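Side-chain contacts in flavohemoprotein (Vibrio cholerae O1 biovar El Tor, PDB 4EH1), which probably detoxifies nitric oxide to nitrate using O2 and NAD(P)H, this chain being its C-terminal reductase part with FAD bound: residues V7-Q12 and G65-I70; Y146-N151 and E155-Q160; G202-C207 and K218-L223. One frame throughout, in Å; residues are numbered along the deposited sequence.

Interaction 1. Residues V7-Q12 and G65-I70; sequences VVREKQ and GREYRI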
loop_
_atom_site.group_PDB
_atom_site.type_symbol
_atom_site.label_atom_id
_atom_site.label_comp_id
_atom_site.label_asym_id
_atom_site.label_seq_id
_atom_site.Cartn_x
_atom_site.Cartn_y
_atom_site.Cartn_z
ATOM N N VAL A 7 1.661 -15.710 -4.401
ATOM C CA VAL A 7 1.745 -14.490 -5.183
ATOM C C VAL A 7 1.079 -13.354 -4.404
ATOM O O VAL A 7 0.016 -13.532 -3.802
ATOM C CB VAL A 7 1.065 -14.681 -6.552
ATOM C CG1 VAL A 7 1.173 -13.424 -7.419
ATOM C CG2 VAL A 7 1.694 -15.870 -7.243
ATOM N N VAL A 8 1.733 -12.197 -4.393
ATOM C CA VAL A 8 1.185 -11.005 -3.779
ATOM C C VAL A 8 0.022 -10.521 -4.654
ATOM O O VAL A 8 0.227 -10.120 -5.808
ATOM C CB VAL A 8 2.237 -9.883 -3.698
ATOM C CG1 VAL A 8 1.635 -8.632 -3.060
ATOM C CG2 VAL A 8 3.488 -10.359 -2.950
ATOM N N ARG A 9 -1.192 -10.570 -4.113
ATOM C CA ARG A 9 -2.361 -10.006 -4.807
ATOM C C ARG A 9 -2.545 -8.516 -4.472
ATOM O O ARG A 9 -3.034 -7.734 -5.289
ATOM C CB ARG A 9 -3.622 -10.764 -4.411
ATOM C CG ARG A 9 -4.831 -10.444 -5.285
ATOM C CD ARG A 9 -6.082 -11.276 -4.935
ATOM N NE ARG A 9 -6.683 -10.896 -3.656
ATOM C CZ ARG A 9 -7.473 -9.836 -3.480
ATOM N NH1 ARG A 9 -7.758 -9.039 -4.511
ATOM N NH2 ARG A 9 -7.971 -9.559 -2.273
ATOM N N GLU A 10 -2.133 -8.133 -3.262
ATOM C CA GLU A 10 -2.381 -6.784 -2.741
ATOM C C GLU A 10 -1.258 -6.392 -1.817
ATOM O O GLU A 10 -0.775 -7.237 -1.061
ATOM C CB GLU A 10 -3.635 -6.777 -1.894
ATOM C CG GLU A 10 -4.604 -5.754 -2.300
ATOM C CD GLU A 10 -5.683 -6.367 -3.121
ATOM O OE1 GLU A 10 -6.501 -7.111 -2.538
ATOM O OE2 GLU A 10 -5.699 -6.129 -4.346
ATOM N N LYS A 11 -0.907 -5.106 -1.844
ATOM C CA LYS A 11 0.133 -4.517 -1.012
ATOM C C LYS A 11 -0.389 -3.176 -0.483
ATOM O O LYS A 11 -0.352 -2.176 -1.174
ATOM C CB LYS A 11 1.394 -4.304 -1.848
ATOM C CG LYS A 11 2.657 -4.136 -1.034
ATOM C CD LYS A 11 3.916 -4.095 -1.913
ATOM C CE LYS A 11 5.137 -3.744 -1.046
ATOM N NZ LYS A 11 6.359 -3.659 -1.858
ATOM N N GLN A 12 -0.930 -3.186 0.727
ATOM C CA GLN A 12 -1.560 -2.001 1.284
ATOM C C GLN A 12 -0.718 -1.412 2.409
ATOM O O GLN A 12 -0.208 -2.136 3.262
ATOM C CB GLN A 12 -2.961 -2.316 1.828
ATOM C CG GLN A 12 -3.990 -2.704 0.763
ATOM C CD GLN A 12 -4.682 -1.506 0.119
ATOM O OE1 GLN A 12 -5.082 -0.538 0.794
ATOM N NE2 GLN A 12 -4.838 -1.572 -1.195
ATOM N N GLY A 65 -9.712 -19.882 3.917
ATOM C CA GLY A 65 -9.391 -20.953 2.992
ATOM C C GLY A 65 -8.923 -20.536 1.611
ATOM O O GLY A 65 -8.700 -21.391 0.766
ATOM N N ARG A 66 -8.737 -19.241 1.374
ATOM C CA ARG A 66 -8.447 -18.789 0.014
ATOM C C ARG A 66 -7.191 -17.956 -0.073
ATOM O O ARG A 66 -6.392 -18.102 -0.992
ATOM C CB ARG A 66 -9.639 -18.005 -0.556
ATOM C CG ARG A 66 -10.914 -18.828 -0.655
ATOM C CD ARG A 66 -10.854 -19.761 -1.851
ATOM N NE ARG A 66 -10.896 -19.034 -3.121
ATOM C CZ ARG A 66 -10.490 -19.535 -4.284
ATOM N NH1 ARG A 66 -9.999 -20.770 -4.340
ATOM N NH2 ARG A 66 -10.568 -18.798 -5.388
ATOM N N GLU A 67 -7.007 -17.064 0.880
ATOM C CA GLU A 67 -5.822 -16.217 0.846
ATOM C C GLU A 67 -5.353 -15.845 2.237
ATOM O O GLU A 67 -6.101 -15.958 3.205
ATOM C CB GLU A 67 -6.109 -14.948 0.069
ATOM C CG GLU A 67 -7.119 -14.098 0.759
ATOM C CD GLU A 67 -7.670 -13.003 -0.116
ATOM O OE1 GLU A 67 -7.652 -13.169 -1.354
ATOM O OE2 GLU A 67 -8.123 -11.979 0.445
ATOM N N TYR A 68 -4.101 -15.404 2.326
ATOM C CA TYR A 68 -3.533 -14.979 3.587
ATOM C C TYR A 68 -3.214 -13.484 3.535
ATOM O O TYR A 68 -2.790 -12.962 2.506
ATOM C CB TYR A 68 -2.235 -15.745 3.855
ATOM C CG TYR A 68 -2.371 -17.233 4.144
ATOM C CD1 TYR A 68 -3.403 -17.729 4.940
ATOM C CD2 TYR A 68 -1.449 -18.131 3.637
ATOM C CE1 TYR A 68 -3.514 -19.097 5.218
ATOM C CE2 TYR A 68 -1.549 -19.500 3.888
ATOM C CZ TYR A 68 -2.568 -19.976 4.693
ATOM O OH TYR A 68 -2.658 -21.321 4.937
ATOM N N ARG A 69 -3.419 -12.788 4.640
ATOM C CA ARG A 69 -2.847 -11.457 4.779
ATOM C C ARG A 69 -1.820 -11.443 5.933
ATOM O O ARG A 69 -2.087 -11.941 7.044
ATOM C CB ARG A 69 -3.923 -10.394 5.006
ATOM C CG ARG A 69 -3.358 -8.961 5.137
ATOM C CD ARG A 69 -4.465 -7.933 5.295
ATOM N NE ARG A 69 -4.887 -7.831 6.683
ATOM C CZ ARG A 69 -5.812 -6.977 7.111
ATOM N NH1 ARG A 69 -6.409 -6.158 6.253
ATOM N NH2 ARG A 69 -6.130 -6.931 8.397
ATOM N N ILE A 70 -0.647 -10.888 5.652
ATOM C CA ILE A 70 0.324 -10.595 6.707
ATOM C C ILE A 70 0.634 -9.102 6.689
ATOM O O ILE A 70 0.387 -8.421 5.687
ATOM C CB ILE A 70 1.639 -11.338 6.504
ATOM C CG1 ILE A 70 2.229 -10.958 5.153
ATOM C CG2 ILE A 70 1.463 -12.899 6.656
ATOM C CD1 ILE A 70 3.689 -11.461 5.008
#
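Arg9 and Glu67 come together by a bend in one chain and a first torsion in the other. The Arg9 chain leaves its strand with CG anti to the backbone N (chi1 -168°) and turns at chi3, which brings NE round to the carboxylate; Glu67 swings CG between its own N and carbonyl carbon (chi1 66°) and then runs extended, so that its carboxylate comes to the arginine. They meet in a salt bridge from Arg9 NE to Glu67 OE1 at 3.4 Å; the bond is long and bent, so its hydrogen-bond part is weak. The guanidinium and carboxylate planes are turned only 17° apart, yet OE1 approaches the guanidinium obliquely, and NH2 of Arg9 stays 3.6 Å from OE2 of Glu67.

A closer salt bridge joins Arg9 NH2 to OE1 of Glu10, its neighbour in the chain, at 2.9 Å, making a three-residue network. Arginine suits the place because its several N-H groups can serve two carboxylates at once, and its positive charge probably eases the repulsion between Glu10 and Glu67. Consecutive residues of a regular strand would point to opposite faces, but Arg9 and Glu10 sit opposite Val22 in a classic beta bulge.

The bridge is a surface contact of the antiparallel FAD-binding part, away from the annotated sites. Asn64 OD1 accepts the backbone N-H of Glu67 just before strand 68-73 begins. Strand 18-25 runs between strands 4-13 and 68-73, and the salt bridge spans it, with Val22 touched by the side chains of both Glu10 and Glu67.

Interaction 2. Residues Y146-N151 and E155-Q160; sequences YLYACN and EHTFAQ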
loop_
_atom_site.group_PDB
_atom_site.type_symbol
_atom_site.label_atom_id
_atom_site.label_comp_id
_atom_site.label_asym_id
_atom_site.label_seq_id
_atom_site.Cartn_x
_atom_site.Cartn_y
_atom_site.Cartn_z
ATOM N N TYR A 146 -10.451 -3.717 23.069
ATOM C CA TYR A 146 -9.200 -3.644 22.345
ATOM C C TYR A 146 -8.327 -2.499 22.901
ATOM O O TYR A 146 -8.721 -1.331 22.877
ATOM C CB TYR A 146 -9.534 -3.390 20.892
ATOM C CG TYR A 146 -8.368 -3.307 19.936
ATOM C CD1 TYR A 146 -7.856 -2.069 19.545
ATOM C CD2 TYR A 146 -7.814 -4.461 19.377
ATOM C CE1 TYR A 146 -6.808 -1.972 18.652
ATOM C CE2 TYR A 146 -6.755 -4.378 18.482
ATOM C CZ TYR A 146 -6.267 -3.126 18.114
ATOM O OH TYR A 146 -5.231 -3.023 17.218
ATOM N N LEU A 147 -7.150 -2.827 23.413
ATOM C CA LEU A 147 -6.262 -1.800 23.978
ATOM C C LEU A 147 -4.980 -1.773 23.152
ATOM O O LEU A 147 -4.322 -2.806 22.985
ATOM C CB LEU A 147 -5.955 -2.076 25.452
ATOM C CG LEU A 147 -7.137 -2.339 26.413
ATOM C CD1 LEU A 147 -6.633 -2.708 27.794
ATOM C CD2 LEU A 147 -8.072 -1.161 26.527
ATOM N N TYR A 148 -4.637 -0.595 22.632
ATOM C CA TYR A 148 -3.556 -0.463 21.656
ATOM C C TYR A 148 -2.635 0.729 21.993
ATOM O O TYR A 148 -3.114 1.831 22.314
ATOM C CB TYR A 148 -4.128 -0.287 20.233
ATOM C CG TYR A 148 -3.041 -0.285 19.158
ATOM C CD1 TYR A 148 -2.179 -1.367 19.019
ATOM C CD2 TYR A 148 -2.845 0.820 18.320
ATOM C CE1 TYR A 148 -1.147 -1.368 18.065
ATOM C CE2 TYR A 148 -1.804 0.839 17.356
ATOM C CZ TYR A 148 -0.984 -0.267 17.228
ATOM O OH TYR A 148 0.012 -0.291 16.282
ATOM N N ALA A 149 -1.325 0.498 21.933
ATOM C CA ALA A 149 -0.340 1.565 22.136
ATOM C C ALA A 149 0.566 1.684 20.913
ATOM O O ALA A 149 1.080 0.698 20.408
ATOM C CB ALA A 149 0.490 1.308 23.403
ATOM N N CYS A 150 0.754 2.895 20.419
ATOM C CA CYS A 150 1.729 3.081 19.381
ATOM C C CYS A 150 2.382 4.433 19.636
ATOM O O CYS A 150 2.053 5.107 20.606
ATOM C CB CYS A 150 1.104 2.961 17.981
ATOM S SG CYS A 150 -0.265 4.134 17.735
ATOM N N ASN A 151 3.335 4.820 18.795
ATOM C CA ASN A 151 4.089 6.022 19.089
ATOM C C ASN A 151 3.331 7.309 18.757
ATOM O O ASN A 151 3.514 8.323 19.422
ATOM C CB ASN A 151 5.416 6.001 18.342
ATOM C CG ASN A 151 6.331 4.880 18.815
ATOM O OD1 ASN A 151 6.202 4.400 19.936
ATOM N ND2 ASN A 151 7.260 4.464 17.957
ATOM N N GLU A 155 1.865 6.150 13.152
ATOM C CA GLU A 155 2.203 4.744 13.347
ATOM C C GLU A 155 0.979 3.939 13.835
ATOM O O GLU A 155 1.113 2.834 14.347
ATOM C CB GLU A 155 3.385 4.595 14.335
ATOM C CG GLU A 155 4.669 5.211 13.868
ATOM C CD GLU A 155 5.893 4.784 14.725
ATOM O OE1 GLU A 155 6.029 3.584 15.083
ATOM O OE2 GLU A 155 6.728 5.658 15.048
ATOM N N HIS A 156 -0.209 4.507 13.711
ATOM C CA HIS A 156 -1.381 3.879 14.304
ATOM C C HIS A 156 -1.916 2.784 13.346
ATOM O O HIS A 156 -2.824 3.027 12.553
ATOM C CB HIS A 156 -2.438 4.959 14.556
ATOM C CG HIS A 156 -3.669 4.470 15.261
ATOM N ND1 HIS A 156 -4.625 5.331 15.774
ATOM C CD2 HIS A 156 -4.113 3.221 15.521
ATOM C CE1 HIS A 156 -5.588 4.629 16.340
ATOM N NE2 HIS A 156 -5.303 3.344 16.198
ATOM N N THR A 157 -1.351 1.587 13.429
ATOM C CA THR A 157 -1.651 0.523 12.479
ATOM C C THR A 157 -3.103 0.044 12.513
ATOM O O THR A 157 -3.641 -0.196 13.579
ATOM C CB THR A 157 -0.733 -0.659 12.788
ATOM O OG1 THR A 157 0.628 -0.207 12.724
ATOM C CG2 THR A 157 -0.970 -1.836 11.808
ATOM N N PHE A 158 -3.727 -0.092 11.342
ATOM C CA PHE A 158 -5.114 -0.530 11.222
ATOM C C PHE A 158 -6.127 0.443 11.795
ATOM O O PHE A 158 -7.231 0.010 12.144
ATOM C CB PHE A 158 -5.333 -1.878 11.926
ATOM C CG PHE A 158 -4.476 -2.978 11.401
ATOM C CD1 PHE A 158 -4.450 -3.263 10.053
ATOM C CD2 PHE A 158 -3.677 -3.727 12.264
ATOM C CE1 PHE A 158 -3.652 -4.311 9.571
ATOM C CE2 PHE A 158 -2.865 -4.764 11.782
ATOM C CZ PHE A 158 -2.859 -5.044 10.439
ATOM N N ALA A 159 -5.775 1.732 11.909
ATOM C CA ALA A 159 -6.642 2.671 12.629
ATOM C C ALA A 159 -8.081 2.581 12.095
ATOM O O ALA A 159 -9.026 2.407 12.855
ATOM C CB ALA A 159 -6.139 4.105 12.504
ATOM N N GLN A 160 -8.224 2.675 10.779
ATOM C CA GLN A 160 -9.544 2.749 10.156
ATOM C C GLN A 160 -10.287 1.410 10.206
ATOM O O GLN A 160 -11.468 1.347 10.521
ATOM C CB GLN A 160 -9.430 3.224 8.702
ATOM C CG GLN A 160 -10.759 3.213 7.947
ATOM C CD GLN A 160 -11.779 4.176 8.564
ATOM O OE1 GLN A 160 -11.432 5.051 9.363
ATOM N NE2 GLN A 160 -13.037 4.020 8.185
HETATM O O HOH W 1 -5.756 -0.885 15.458
HETATM O O HOH W 2 2.619 0.682 14.745
HETATM O O HOH W 3 4.451 2.554 17.284
#
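Tyr148 and His156 lie nearly parallel but slid apart, where strand 144-150 passes toward helix 159-169 in a beta-alpha-beta unit of the Rossmann-like NAD-binding part. Their planes differ by 26° and the centroids are 5.7 Å apart, so the rings barely overlap; the touch is between Tyr148 CE2 and His156 CD2, at 3.8 Å. Cys150, small enough to sit beside the turn, puts SG obliquely against the imidazole and packs on His156 CA. The type II turn from His156 to Ala159 folds the chain back, laying the Ala159 methyl over the centre of the histidine ring, while ND1 of His156 bonds to the hydroxyl of Tyr177.

Tyrosine suits position 148 because it offers both a flat apolar wall and a polar end. With CG anti to the backbone N (chi1 -174°), the ring extends toward the turn; its hydroxyl bonds to Gly123 O and comes within 3.6 Å of Thr157 CB. A water donates to Tyr148 OH and Glu155 O and also bonds to Thr157 OG1, which has a second partner in Ser15. The Tyr148 side chain also touches Ala126, and both Gly123 and Ala126 belong to the probable NADP(+) site.

Where the strand gives way to the short loop before Glu155, the Asn151 and Glu155 side chains cross with amide and carboxylate planes 84° apart, nearly perpendicular. The bond from Asn151 ND2 to Glu155 OE2 is 3.2 Å long; the acceptor lies close to the amide plane, whereas the donor comes from above the carboxylate plane. A further water links the same pair, accepting from Asn151 N at 2.9 Å and donating to Glu155 OE1 at 2.9 Å.

Interaction 3. Residues G202-C207 and K218-L223; sequences GDFYLC and KQLLAL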
loop_
_atom_site.group_PDB
_atom_site.type_symbol
_atom_site.label_atom_id
_atom_site.label_comp_id
_atom_site.label_asym_id
_atom_site.label_seq_id
_atom_site.Cartn_x
_atom_site.Cartn_y
_atom_site.Cartn_z
ATOM N N GLY A 202 -12.198 -12.209 32.664
ATOM C CA GLY A 202 -11.730 -12.061 31.296
ATOM C C GLY A 202 -10.551 -12.919 30.862
ATOM O O GLY A 202 -9.733 -13.340 31.679
ATOM N N ASP A 203 -10.478 -13.191 29.559
ATOM C CA ASP A 203 -9.249 -13.683 28.941
ATOM C C ASP A 203 -8.464 -12.491 28.383
ATOM O O ASP A 203 -9.000 -11.711 27.598
ATOM C CB ASP A 203 -9.555 -14.635 27.787
ATOM C CG ASP A 203 -9.525 -16.099 28.203
ATOM O OD1 ASP A 203 -8.874 -16.441 29.211
ATOM O OD2 ASP A 203 -10.141 -16.918 27.494
ATOM N N PHE A 204 -7.191 -12.389 28.752
ATOM C CA PHE A 204 -6.329 -11.292 28.316
ATOM C C PHE A 204 -5.302 -11.813 27.322
ATOM O O PHE A 204 -4.462 -12.641 27.671
ATOM C CB PHE A 204 -5.631 -10.639 29.532
ATOM C CG PHE A 204 -6.592 -9.948 30.461
ATOM C CD1 PHE A 204 -7.418 -10.691 31.304
ATOM C CD2 PHE A 204 -6.701 -8.564 30.465
ATOM C CE1 PHE A 204 -8.350 -10.060 32.148
ATOM C CE2 PHE A 204 -7.624 -7.915 31.283
ATOM C CZ PHE A 204 -8.460 -8.661 32.127
ATOM N N TYR A 205 -5.387 -11.337 26.082
ATOM C CA TYR A 205 -4.425 -11.709 25.057
ATOM C C TYR A 205 -3.517 -10.518 24.792
ATOM O O TYR A 205 -3.999 -9.396 24.585
ATOM C CB TYR A 205 -5.146 -12.112 23.757
ATOM C CG TYR A 205 -5.905 -13.422 23.843
ATOM C CD1 TYR A 205 -7.197 -13.480 24.396
ATOM C CD2 TYR A 205 -5.366 -14.591 23.336
ATOM C CE1 TYR A 205 -7.910 -14.704 24.464
ATOM C CE2 TYR A 205 -6.067 -15.821 23.401
ATOM C CZ TYR A 205 -7.341 -15.864 23.963
ATOM O OH TYR A 205 -8.039 -17.070 24.016
ATOM N N LEU A 206 -2.213 -10.766 24.786
ATOM C CA LEU A 206 -1.194 -9.717 24.726
ATOM C C LEU A 206 -0.185 -9.976 23.607
ATOM O O LEU A 206 0.315 -11.092 23.474
ATOM C CB LEU A 206 -0.382 -9.721 26.024
ATOM C CG LEU A 206 -0.952 -9.128 27.311
ATOM C CD1 LEU A 206 -2.318 -9.686 27.687
ATOM C CD2 LEU A 206 0.014 -9.384 28.424
ATOM N N CYS A 207 0.163 -8.954 22.831
ATOM C CA CYS A 207 1.216 -9.128 21.836
ATOM C C CYS A 207 2.035 -7.875 21.616
ATOM O O CYS A 207 1.481 -6.794 21.391
ATOM C CB CYS A 207 0.637 -9.537 20.478
ATOM S SG CYS A 207 1.955 -9.842 19.231
ATOM N N LYS A 218 2.921 -7.345 34.342
ATOM C CA LYS A 218 3.021 -6.900 35.743
ATOM C C LYS A 218 1.802 -6.109 36.226
ATOM O O LYS A 218 1.304 -6.331 37.328
ATOM C CB LYS A 218 4.330 -6.134 36.021
ATOM C CG LYS A 218 5.565 -7.057 36.021
ATOM C CD LYS A 218 6.886 -6.318 35.824
ATOM C CE LYS A 218 8.042 -7.288 35.909
ATOM N NZ LYS A 218 9.363 -6.653 35.522
ATOM N N GLN A 219 1.318 -5.190 35.407
ATOM C CA GLN A 219 0.070 -4.514 35.738
ATOM C C GLN A 219 -1.108 -5.492 35.884
ATOM O O GLN A 219 -1.907 -5.385 36.832
ATOM C CB GLN A 219 -0.269 -3.485 34.676
ATOM C CG GLN A 219 0.589 -2.221 34.700
ATOM C CD GLN A 219 0.012 -1.211 33.729
ATOM O OE1 GLN A 219 -1.030 -0.605 33.998
ATOM N NE2 GLN A 219 0.647 -1.062 32.574
ATOM N N LEU A 220 -1.226 -6.434 34.951
ATOM C CA LEU A 220 -2.333 -7.397 35.014
ATOM C C LEU A 220 -2.294 -8.224 36.298
ATOM O O LEU A 220 -3.304 -8.377 36.979
ATOM C CB LEU A 220 -2.353 -8.317 33.792
ATOM C CG LEU A 220 -2.754 -7.622 32.485
ATOM C CD1 LEU A 220 -2.762 -8.621 31.352
ATOM C CD2 LEU A 220 -4.121 -6.863 32.605
ATOM N N LEU A 221 -1.123 -8.741 36.636
ATOM C CA LEU A 221 -0.991 -9.518 37.863
ATOM C C LEU A 221 -1.281 -8.691 39.119
ATOM O O LEU A 221 -1.968 -9.154 40.024
ATOM C CB LEU A 221 0.400 -10.124 37.957
ATOM C CG LEU A 221 0.731 -11.141 36.872
ATOM C CD1 LEU A 221 2.190 -11.563 37.000
ATOM C CD2 LEU A 221 -0.161 -12.333 37.010
ATOM N N ALA A 222 -0.753 -7.472 39.179
ATOM C CA ALA A 222 -1.013 -6.604 40.327
ATOM C C ALA A 222 -2.512 -6.278 40.488
ATOM O O ALA A 222 -2.967 -6.000 41.604
ATOM C CB ALA A 222 -0.203 -5.325 40.221
ATOM N N LEU A 223 -3.260 -6.288 39.378
ATOM C CA LEU A 223 -4.700 -6.005 39.396
ATOM C C LEU A 223 -5.509 -7.236 39.821
ATOM O O LEU A 223 -6.677 -7.130 40.212
ATOM C CB LEU A 223 -5.183 -5.521 38.020
ATOM C CG LEU A 223 -4.951 -4.041 37.708
ATOM C CD1 LEU A 223 -5.243 -3.723 36.247
ATOM C CD2 LEU A 223 -5.815 -3.182 38.615
#
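Leu220 pushes its forked end between Phe204 and Leu206, joining helix 210-223 to the sheet in the beta-alpha-beta unit made by strand 203-208, that helix and strand 230-234 of the Rossmann-like NAD-binding part. The two methyls divide the work unequally. Leu220 CD1 meets Leu206 tip to tip, 3.8 Å from Leu206 CD1 and 4.1 Å from Leu206 CD2, and also lies 4.0 Å from CB of Phe204. Leu220 CD2 goes to the aromatic ring, 3.8 Å from Phe204 CD2, and approaches it obliquely. Leucine suits the helix position because its two methyls, splayed from CG, can touch two strand residues at once; with CG anti to the carbonyl carbon (chi1 -70°) and an extended chi2, the fork is carried out from the helix to the sheet.

On the strand, Phe204 and Leu206 stand two residues apart and so present the same face to the helix, whereas the CB of Tyr205 between them points away and its ring stacks on His231. The next shell is apolar too: Val118 and Val225 touch Phe204, while Ile120, Met213, Val216 and Val217 pack on Leu206, and Leu192 covers part of Leu220.

Farther out, backbone hydrogen bonds hold the strand between its neighbours, Tyr205 pairing with Val118 and Phe204 with His231. The side chain of Leu206 comes about 7 Å from that of Glu233, which probably influences the redox potentials of heme and FAD. Asp203 fixes the strand's beginning through two salt bridges, OD1 meeting Arg115 NH1 and OD2 meeting Arg113 NH1.

How the interactions relate
From the N terminus the three contacts follow in series; none nests within or crosses another. Interaction 1 closes a long excursion of 52 residues, all within the FAD-binding part and without a helix. Interaction 2 closes a short loop of three residues leading from strand 144-150 toward its helix, and interaction 3 spans ten residues, mostly helix, between a strand and the later turns of the helix that follows it. Interactions 2 and 3 reach the same parallel sheet through different strands. Interactions 1 and 2 touch where Arg69 NH2 packs 3.8 Å from Phe158 CE1, and Arg69 also bridges to Glu161 on helix 159-169, tying the FAD-binding and NAD-binding parts together.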